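Local coordinates for protein haloacid dehalogenase (PDB 3UMC) that probably hydrolyses the carbon-halogen bond of L-2-haloacids, as a member of the haloacid dehalogenase-like hydrolase superfamily, at residues 38-41 and 42-45. Numbering follows the deposited sequence.
Sequences SSLI and EQFQ
I41 and E42 adjoin within helix 36-50, and each meets the neighbouring turn. I41 O accepts the backbone N-H of Q45 at 3.1 Å from Q45 N. The CG2 branch of I41 is anti to the backbone N (chi1 -72° for CG1). That branch lies on the Q45 side, where I41 CG2 comes within 4.3 Å of Q45 CD. Q45 also passes its CG alongside the I41 carbonyl. One turn back, E42 N donates a nearly straight bond of 2.9 Å to S38 O, and E42 CB packs against the same oxygen. The E42 chain bends at chi2, about the CB-CG bond, and its OE1 makes a long, weak ion pair with R120.

These are the i to i+4 bonds of an alpha-helix beside helix 57-67, probably part of the helical cap that L-2-haloacid dehalogenases insert after the first strand of their Rossmann-like HAD core. L40 and F44, one turn apart, face helix 57-67. Both touch T61, and F44 also meets L60 and packs edge-to-face with F115. F44 N reaches L40 O in an almost straight bond of 3.0 Å. The F44 ring stands obliquely to that oxygen, with F44 CD2 3.3 Å from L40 O. Side chain to side chain the two are looser, with L40 CB 4.5 Å from F44 CE2.

Q43 lays an extended side chain back along its own helix. Its NE2 donates to S39 O at 3.2 Å, from above the carbonyl plane, while Q43 N reaches the same oxygen from the opposite face. This second bond is clearly bent, and Q43 N also makes a weak one to L40 O. The same NE2 bonds to F115 O, in a loop. S39 OG bonds to R120 N of strand 120-121 and to D35 O.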
ATOM      1  N   SER A  38      10.754   9.051  22.032  1.00 20.92           N
ATOM      2  CA  SER A  38       9.765   9.487  23.045  1.00 23.04           C
ATOM      3  C   SER A  38       8.659   8.450  23.285  1.00 23.92           C
ATOM      4  O   SER A  38       8.226   8.219  24.450  1.00 23.12           O
ATOM      5  CB  SER A  38       9.047  10.805  22.709  1.00 23.11           C
ATOM      6  OG  SER A  38       9.926  11.905  22.656  1.00 26.81           O
ATOM      7  N   SER A  39       8.148   7.871  22.190  1.00 23.76           N
ATOM      8  CA  SER A  39       7.049   6.916  22.289  1.00 23.10           C
ATOM      9  C   SER A  39       7.494   5.635  22.987  1.00 23.22           C
ATOM     10  O   SER A  39       6.719   5.039  23.739  1.00 23.57           O
ATOM     11  CB  SER A  39       6.493   6.584  20.896  1.00 24.00           C
ATOM     12  OG  SER A  39       5.959   7.758  20.308  1.00 22.33           O
ATOM     13  N   LEU A  40       8.691   5.165  22.723  1.00 22.04           N
ATOM     14  CA  LEU A  40       9.110   3.984  23.395  1.00 23.46           C
ATOM     15  C   LEU A  40       9.324   4.332  24.887  1.00 24.74           C
ATOM     16  O   LEU A  40       8.873   3.603  25.753  1.00 25.07           O
ATOM     17  CB  LEU A  40      10.366   3.370  22.767  1.00 23.24           C
ATOM     18  CG  LEU A  40      10.068   2.264  21.738  1.00 24.99           C
ATOM     19  CD1 LEU A  40       9.160   2.737  20.543  1.00 21.35           C
ATOM     20  CD2 LEU A  40      11.331   1.693  21.221  1.00 24.31           C
ATOM     21  N   ILE A  41       9.993   5.434  25.192  1.00 25.75           N
ATOM     22  CA  ILE A  41      10.264   5.781  26.590  1.00 26.47           C
ATOM     23  C   ILE A  41       8.967   5.783  27.366  1.00 29.05           C
ATOM     24  O   ILE A  41       8.849   5.142  28.421  1.00 28.30           O
ATOM     25  CB  ILE A  41      10.974   7.146  26.737  1.00 25.85           C
ATOM     26  CG1 ILE A  41      12.384   7.003  26.270  1.00 25.07           C
ATOM     27  CG2 ILE A  41      11.012   7.637  28.180  1.00 25.20           C
ATOM     28  CD1 ILE A  41      13.047   8.292  26.104  1.00 26.15           C
ATOM     29  N   GLU A  42       7.995   6.486  26.815  1.00 31.07           N
ATOM     30  CA  GLU A  42       6.692   6.594  27.409  1.00 33.98           C
ATOM     31  C   GLU A  42       6.041   5.232  27.691  1.00 34.94           C
ATOM     32  O   GLU A  42       5.392   5.053  28.723  1.00 36.34           O
ATOM     33  CB  GLU A  42       5.830   7.393  26.461  1.00 35.45           C
ATOM     34  CG  GLU A  42       4.503   7.888  27.023  1.00 40.71           C
ATOM     35  CD  GLU A  42       4.060   9.231  26.402  1.00 46.51           C
ATOM     36  OE1 GLU A  42       4.923   9.942  25.788  1.00 48.34           O
ATOM     37  OE2 GLU A  42       2.850   9.572  26.565  1.00 49.10           O
ATOM     38  N   GLN A  43       6.233   4.269  26.794  1.00 34.24           N
ATOM     39  CA  GLN A  43       5.543   3.022  26.908  1.00 34.01           C
ATOM     40  C   GLN A  43       6.248   2.166  27.992  1.00 34.55           C
ATOM     41  O   GLN A  43       5.604   1.459  28.754  1.00 33.47           O
ATOM     42  CB  GLN A  43       5.484   2.321  25.540  1.00 32.92           C
ATOM     43  CG  GLN A  43       4.395   2.897  24.622  1.00 32.33           C
ATOM     44  CD  GLN A  43       4.364   2.221  23.250  1.00 29.95           C
ATOM     45  OE1 GLN A  43       3.480   1.411  22.949  1.00 30.34           O
ATOM     46  NE2 GLN A  43       5.335   2.519  22.449  1.00 26.20           N
ATOM     47  N   PHE A  44       7.566   2.222  28.012  1.00 34.84           N
ATOM     48  CA  PHE A  44       8.337   1.637  29.095  1.00 36.47           C
ATOM     49  C   PHE A  44       7.949   2.119  30.509  1.00 37.47           C
ATOM     50  O   PHE A  44       7.956   1.308  31.420  1.00 36.94           O
ATOM     51  CB  PHE A  44       9.824   1.851  28.897  1.00 35.73           C
ATOM     52  CG  PHE A  44      10.441   0.876  27.974  1.00 35.93           C
ATOM     53  CD1 PHE A  44      10.495  -0.459  28.306  1.00 36.26           C
ATOM     54  CD2 PHE A  44      10.960   1.285  26.734  1.00 38.37           C
ATOM     55  CE1 PHE A  44      11.060  -1.394  27.440  1.00 35.37           C
ATOM     56  CE2 PHE A  44      11.537   0.367  25.873  1.00 36.18           C
ATOM     57  CZ  PHE A  44      11.573  -0.984  26.228  1.00 36.74           C
ATOM     58  N   GLN A  45       7.640   3.407  30.652  1.00 39.00           N
ATOM     59  CA  GLN A  45       7.241   4.028  31.925  1.00 40.65           C
ATOM     60  C   GLN A  45       5.824   3.687  32.360  1.00 41.99           C
ATOM     61  O   GLN A  45       5.511   3.754  33.550  1.00 41.82           O
ATOM     62  CB  GLN A  45       7.249   5.554  31.809  1.00 40.78           C
ATOM     63  CG  GLN A  45       8.609   6.226  31.638  1.00 42.68           C
ATOM     64  CD  GLN A  45       8.474   7.725  31.596  1.00 43.44           C
ATOM     65  OE1 GLN A  45       7.503   8.255  31.052  1.00 47.04           O
ATOM     66  NE2 GLN A  45       9.439   8.423  32.162  1.00 46.31           N
TER